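Local coordinates for gram-negative insecticidal protein (Chromobacterium piscinae, PDB 6FBM) that is an insecticidal toxin of the MACPF and beta-tripod families and probably acts by forming pores in target membranes, as many MACPF proteins do, at residues Met21-Asn26 with Met273-Glu278; Glu82-Lys87 with Val107-Thr112. All coordinates share one frame; numbering follows the deposited sequence.

Interaction 1 of 2, residues Met21-Asn26 with Met273-Glu278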
loop_
_atom_site.group_PDB
_atom_site.type_symbol
_atom_site.label_atom_id
_atom_site.label_comp_id
_atom_site.label_asym_id
_atom_site.label_seq_id
_atom_site.Cartn_x
_atom_site.Cartn_y
_atom_site.Cartn_z
ATOM N N MET A 21 18.176 24.155 15.920
ATOM C CA MET A 21 17.392 25.131 15.195
ATOM C C MET A 21 17.160 26.269 16.146
ATOM O O MET A 21 16.970 26.039 17.349
ATOM C CB MET A 21 16.013 24.607 14.836
ATOM C CG MET A 21 15.883 23.643 13.675
ATOM S SD MET A 21 16.658 24.172 12.122
ATOM C CE MET A 21 18.111 23.162 12.276
ATOM N N GLY A 22 17.099 27.485 15.590
ATOM C CA GLY A 22 16.525 28.606 16.318
ATOM C C GLY A 22 15.099 28.342 16.767
ATOM O O GLY A 22 14.361 27.594 16.117
ATOM N N TYR A 23 14.718 28.941 17.892
ATOM C CA TYR A 23 13.385 28.763 18.438
ATOM C C TYR A 23 12.753 30.087 18.764
ATOM O O TYR A 23 13.412 30.961 19.329
ATOM C CB TYR A 23 13.409 27.916 19.678
ATOM C CG TYR A 23 12.086 27.332 20.010
ATOM C CD1 TYR A 23 11.686 26.149 19.443
ATOM C CD2 TYR A 23 11.222 27.956 20.896
ATOM C CE1 TYR A 23 10.464 25.589 19.748
ATOM C CE2 TYR A 23 9.987 27.392 21.206
ATOM C CZ TYR A 23 9.617 26.208 20.630
ATOM O OH TYR A 23 8.409 25.608 20.912
ATOM N N ASP A 24 11.474 30.212 18.422
ATOM C CA ASP A 24 10.704 31.360 18.813
ATOM C C ASP A 24 10.258 31.162 20.260
ATOM O O ASP A 24 9.254 30.520 20.542
ATOM C CB ASP A 24 9.501 31.548 17.898
ATOM C CG ASP A 24 8.679 32.769 18.265
ATOM O OD1 ASP A 24 9.012 33.466 19.262
ATOM O OD2 ASP A 24 7.679 33.015 17.547
ATOM N N VAL A 25 10.997 31.770 21.179
ATOM C CA VAL A 25 10.709 31.641 22.606
ATOM C C VAL A 25 9.393 32.286 23.013
ATOM O O VAL A 25 8.897 32.038 24.112
ATOM C CB VAL A 25 11.846 32.187 23.477
ATOM C CG1 VAL A 25 13.130 31.412 23.203
ATOM C CG2 VAL A 25 12.059 33.688 23.272
ATOM N N ASN A 26 8.837 33.102 22.122
ATOM C CA ASN A 26 7.505 33.691 22.300
ATOM C C ASN A 26 6.415 32.929 21.570
ATOM O O ASN A 26 5.295 33.403 21.526
ATOM C CB ASN A 26 7.522 35.173 21.873
ATOM C CG ASN A 26 8.411 36.016 22.770
ATOM O OD1 ASN A 26 8.409 35.836 23.970
ATOM N ND2 ASN A 26 9.203 36.907 22.186
ATOM N N MET A 273 8.696 17.536 21.451
ATOM C CA MET A 273 7.473 17.846 22.156
ATOM C C MET A 273 7.643 18.253 23.611
ATOM O O MET A 273 6.631 18.468 24.283
ATOM C CB MET A 273 6.496 16.668 22.065
ATOM C CG MET A 273 7.071 15.291 22.338
ATOM S SD MET A 273 7.663 14.905 23.998
ATOM C CE MET A 273 6.132 14.940 24.875
ATOM N N ASP A 274 8.864 18.364 24.121
ATOM C CA ASP A 274 9.044 18.802 25.486
ATOM C C ASP A 274 10.443 19.326 25.698
ATOM O O ASP A 274 11.392 18.962 24.982
ATOM C CB ASP A 274 8.753 17.657 26.466
ATOM C CG ASP A 274 8.181 18.132 27.817
ATOM O OD1 ASP A 274 7.921 19.342 27.994
ATOM O OD2 ASP A 274 7.991 17.242 28.694
ATOM N N PHE A 275 10.559 20.196 26.694
ATOM C CA PHE A 275 11.793 20.850 27.039
ATOM C C PHE A 275 12.150 20.477 28.456
ATOM O O PHE A 275 11.249 20.261 29.298
ATOM C CB PHE A 275 11.597 22.348 27.006
ATOM C CG PHE A 275 11.459 22.936 25.646
ATOM C CD1 PHE A 275 11.967 22.320 24.512
ATOM C CD2 PHE A 275 10.891 24.193 25.513
ATOM C CE1 PHE A 275 11.878 22.930 23.286
ATOM C CE2 PHE A 275 10.793 24.805 24.291
ATOM C CZ PHE A 275 11.293 24.173 23.175
ATOM N N SER A 276 13.456 20.424 28.707
ATOM C CA SER A 276 14.019 20.253 30.020
ATOM C C SER A 276 14.711 21.562 30.386
ATOM O O SER A 276 14.719 22.500 29.585
ATOM C CB SER A 276 15.077 19.156 29.965
ATOM O OG SER A 276 16.290 19.654 29.381
ATOM N N THR A 277 15.367 21.607 31.548
ATOM C CA THR A 277 16.041 22.831 31.975
ATOM C C THR A 277 17.166 23.250 31.033
ATOM O O THR A 277 17.554 24.396 31.062
ATOM C CB THR A 277 16.624 22.756 33.406
ATOM O OG1 THR A 277 17.502 21.644 33.502
ATOM C CG2 THR A 277 15.546 22.598 34.441
ATOM N N GLU A 278 17.691 22.334 30.227
ATOM C CA GLU A 278 18.796 22.638 29.296
ATOM C C GLU A 278 18.386 22.815 27.832
ATOM O O GLU A 278 19.252 22.960 26.969
ATOM C CB GLU A 278 19.885 21.541 29.389
ATOM C CG GLU A 278 20.560 21.386 30.757
ATOM C CD GLU A 278 21.198 22.667 31.285
ATOM O OE1 GLU A 278 21.781 23.438 30.506
ATOM O OE2 GLU A 278 21.098 22.916 32.496
#

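Interaction 2 of 2, residues Glu82-Lys87 with Val107-Thr112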
loop_
_atom_site.group_PDB
_atom_site.type_symbol
_atom_site.label_atom_id
_atom_site.label_comp_id
_atom_site.label_asym_id
_atom_site.label_seq_id
_atom_site.Cartn_x
_atom_site.Cartn_y
_atom_site.Cartn_z
ATOM N N GLU A 82 -0.991 35.907 34.527
ATOM C CA GLU A 82 0.436 36.222 34.472
ATOM C C GLU A 82 1.275 35.219 35.255
ATOM O O GLU A 82 2.431 34.970 34.914
ATOM C CB GLU A 82 0.728 37.634 35.003
ATOM C CG GLU A 82 0.024 38.774 34.273
ATOM C CD GLU A 82 0.148 38.719 32.760
ATOM O OE1 GLU A 82 -0.885 38.924 32.070
ATOM O OE2 GLU A 82 1.286 38.481 32.261
ATOM N N GLU A 83 0.707 34.654 36.312
ATOM C CA GLU A 83 1.412 33.647 37.086
ATOM C C GLU A 83 1.408 32.329 36.292
ATOM O O GLU A 83 2.406 31.608 36.277
ATOM C CB GLU A 83 0.784 33.485 38.475
ATOM C CG GLU A 83 1.514 32.507 39.392
ATOM C CD GLU A 83 0.762 32.277 40.687
ATOM O OE1 GLU A 83 0.142 31.185 40.840
ATOM O OE2 GLU A 83 0.736 33.220 41.529
ATOM N N TYR A 84 0.293 32.023 35.636
ATOM C CA TYR A 84 0.232 30.876 34.733
ATOM C C TYR A 84 1.338 30.930 33.681
ATOM O O TYR A 84 2.051 29.953 33.471
ATOM C CB TYR A 84 -1.134 30.796 34.034
ATOM C CG TYR A 84 -1.184 29.786 32.937
ATOM C CD1 TYR A 84 -1.489 28.455 33.195
ATOM C CD2 TYR A 84 -0.900 30.152 31.622
ATOM C CE1 TYR A 84 -1.511 27.516 32.163
ATOM C CE2 TYR A 84 -0.936 29.231 30.594
ATOM C CZ TYR A 84 -1.246 27.923 30.861
ATOM O OH TYR A 84 -1.282 27.032 29.824
ATOM N N ARG A 85 1.457 32.083 33.035
ATOM C CA ARG A 85 2.501 32.326 32.051
ATOM C C ARG A 85 3.895 32.098 32.603
ATOM O O ARG A 85 4.720 31.502 31.923
ATOM C CB ARG A 85 2.432 33.751 31.516
ATOM C CG ARG A 85 1.180 34.027 30.722
ATOM C CD ARG A 85 1.110 35.490 30.389
ATOM N NE ARG A 85 1.975 35.806 29.275
ATOM C CZ ARG A 85 2.264 37.035 28.846
ATOM N NH1 ARG A 85 1.763 38.114 29.455
ATOM N NH2 ARG A 85 3.062 37.180 27.789
ATOM N N GLU A 86 4.162 32.584 33.816
ATOM C CA GLU A 86 5.465 32.368 34.472
ATOM C C GLU A 86 5.703 30.907 34.733
ATOM O O GLU A 86 6.802 30.405 34.466
ATOM C CB GLU A 86 5.599 33.140 35.785
ATOM C CG GLU A 86 6.168 34.553 35.586
ATOM C CD GLU A 86 5.826 35.523 36.715
ATOM O OE1 GLU A 86 5.013 35.151 37.586
ATOM O OE2 GLU A 86 6.363 36.660 36.722
ATOM N N LYS A 87 4.685 30.235 35.268
ATOM C CA LYS A 87 4.807 28.825 35.624
ATOM C C LYS A 87 5.134 27.996 34.387
ATOM O O LYS A 87 5.995 27.142 34.426
ATOM C CB LYS A 87 3.536 28.317 36.300
ATOM C CG LYS A 87 3.356 28.702 37.754
ATOM C CD LYS A 87 1.899 28.520 38.189
ATOM C CE LYS A 87 1.708 28.639 39.687
ATOM N NZ LYS A 87 2.175 27.422 40.386
ATOM N N VAL A 107 -3.727 29.281 21.732
ATOM C CA VAL A 107 -3.898 27.874 21.417
ATOM C C VAL A 107 -4.695 27.211 22.552
ATOM O O VAL A 107 -5.663 26.505 22.282
ATOM C CB VAL A 107 -2.543 27.162 21.148
ATOM C CG1 VAL A 107 -2.707 25.623 21.110
ATOM C CG2 VAL A 107 -1.957 27.699 19.848
ATOM N N ASP A 108 -4.312 27.485 23.795
ATOM C CA ASP A 108 -4.895 26.821 24.967
ATOM C C ASP A 108 -6.213 27.398 25.492
ATOM O O ASP A 108 -7.008 26.660 26.073
ATOM C CB ASP A 108 -3.892 26.823 26.124
ATOM C CG ASP A 108 -2.659 25.973 25.839
ATOM O OD1 ASP A 108 -2.724 25.019 25.012
ATOM O OD2 ASP A 108 -1.612 26.279 26.444
ATOM N N PHE A 109 -6.420 28.706 25.332
ATOM C CA PHE A 109 -7.548 29.422 25.939
ATOM C C PHE A 109 -8.148 30.407 24.960
ATOM O O PHE A 109 -7.436 30.985 24.142
ATOM C CB PHE A 109 -7.084 30.220 27.160
ATOM C CG PHE A 109 -6.282 29.424 28.143
ATOM C CD1 PHE A 109 -6.861 28.393 28.853
ATOM C CD2 PHE A 109 -4.943 29.717 28.357
ATOM C CE1 PHE A 109 -6.124 27.670 29.773
ATOM C CE2 PHE A 109 -4.189 28.997 29.260
ATOM C CZ PHE A 109 -4.780 27.963 29.969
ATOM N N THR A 110 -9.452 30.635 25.061
ATOM C CA THR A 110 -10.098 31.670 24.255
ATOM C C THR A 110 -9.562 33.015 24.717
ATOM O O THR A 110 -9.129 33.184 25.846
ATOM C CB THR A 110 -11.627 31.706 24.383
ATOM O OG1 THR A 110 -11.995 31.971 25.749
ATOM C CG2 THR A 110 -12.273 30.402 23.888
ATOM N N THR A 111 -9.596 33.969 23.815
ATOM C CA THR A 111 -9.158 35.291 24.138
ATOM C C THR A 111 -10.066 35.925 25.230
ATOM O O THR A 111 -9.588 36.638 26.097
ATOM C CB THR A 111 -9.060 36.156 22.858
ATOM O OG1 THR A 111 -8.286 37.330 23.169
ATOM C CG2 THR A 111 -10.437 36.531 22.300
ATOM N N THR A 112 -11.356 35.625 25.211
ATOM C CA THR A 112 -12.254 36.086 26.267
ATOM C C THR A 112 -11.802 35.593 27.676
ATOM O O THR A 112 -11.621 36.398 28.601
ATOM C CB THR A 112 -13.722 35.667 25.951
ATOM O OG1 THR A 112 -14.184 36.367 24.786
ATOM C CG2 THR A 112 -14.669 36.019 27.115
#

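Interaction 1 of 2, residues Met21-Asn26 with Met273-Glu278
Tyr-23 and Phe-275 make this contact by themselves, reaching toward each other from opposite directions so that the two rings meet between their backbones. The pair is T-shaped: the ring planes stand at 74° and the ring centroids lie 5.2 Å apart. Phe-275 supplies the edge. Its far corner, CZ, sits 3.7 Å above one face of Tyr-23, displaced from the middle of that ring toward its rim, and the shortest approach is the 3.7 Å between Phe-275 CZ and Tyr-23 CZ. The displacement runs to the phenol end, since Phe-275 CZ is also 3.9 Å from Tyr-23 OH. Phe-275 CE2 follows CZ at 4.1 Å from Tyr-23 CE2, so one side of the Phe-275 edge leans on the Tyr-23 face while the rest of that ring trails back to its own chain.

With Tyr-23 CG anti to the backbone N (chi1 -161°), the ring extends away from its own strand to meet Phe-275. Its hydroxyl is engaged beyond the pair, hydrogen-bonded with Leu-28 O and Ser-31 N, which ties the phenol to the loop that follows and should restrict tilting of the face offered to Phe-275. Next to the pair, the chain after Tyr-23 turns through an Asx turn, in which Asp-24 OD1 accepts from Asn-26 N at 2.9 Å, met from above the carboxylate plane. After Phe-275, Ser-276 OG closes an ST turn by accepting from Glu-278 N at 3.1 Å.

Phe-275 also packs on the loop residues Ala-30 and Val-92. Both rings are buried against Ile-172 of strand 170-177, which pairs antiparallel with strands 21-23 and 271-274; a classic beta bulge sets Met-273 and Asp-274 opposite Ala-176. Tyr-23 also packs on Leu-35 of strand 35-39, and Val-25 rests on Met-304 of helix 300-304.

Interaction 2 of 2, residues Glu82-Lys87 with Val107-Thr112
Asp-108, at the end of helix 102-108, is the first residue of its segment to meet Tyr-84: its OD2 lies 3.5 Å from Tyr-84 OH, and the carboxylate plane stands at 89° to the phenol ring. Phe-109 comes next, the first residue to leave helical geometry, and carries most of the contact. Its ring comes at Tyr-84 edge first, with centroids 5.2 Å apart and planes at 75°, a T-shaped pair in which Phe-109 gives the edge. Phe-109 CE2 is 3.5 Å from Tyr-84 CZ, and Phe-109 CZ is 3.6 Å from Tyr-84 OH, so the touch gathers at the phenol end. Tyr-84 CG lies anti to the backbone N (chi1 170°), carrying the ring off helix 81-88 to meet it. Thr-110 then acts as N-cap of helix 111-115, its OG1 accepting from Asp-113 N.

Beyond the pair, Tyr-121 of strand 120-134 touches Tyr-84 and makes a second edge-to-face pair with Phe-109. The contact is therefore chiefly aromatic and buried, with one carboxylate beside the phenol oxygen; that proximity could polarise the hydroxyl.

Overall arrangement
From the N terminus, the chain passes through strand 21-23 and, after strand 64-78, enters helix 81-88. Interaction 2 closes the shorter loop, returning at 107-112 after 19 intervening residues and joining that helix to the junction between helices 102-108 and 111-115. Interaction 1 closes only at 273-278, after 246 intervening residues, so the loop of interaction 2 is nested within it. Their centres lie 18 Å apart and their nearest atoms about 7 Å, without touching. Interaction 1 joins two strands of the large antiparallel sheet, 21-23 and 271-274, which both pair with strand 170-177; interaction 2 reaches the same sheet through Tyr-121 on strand 120-134, which also pairs with 170-177.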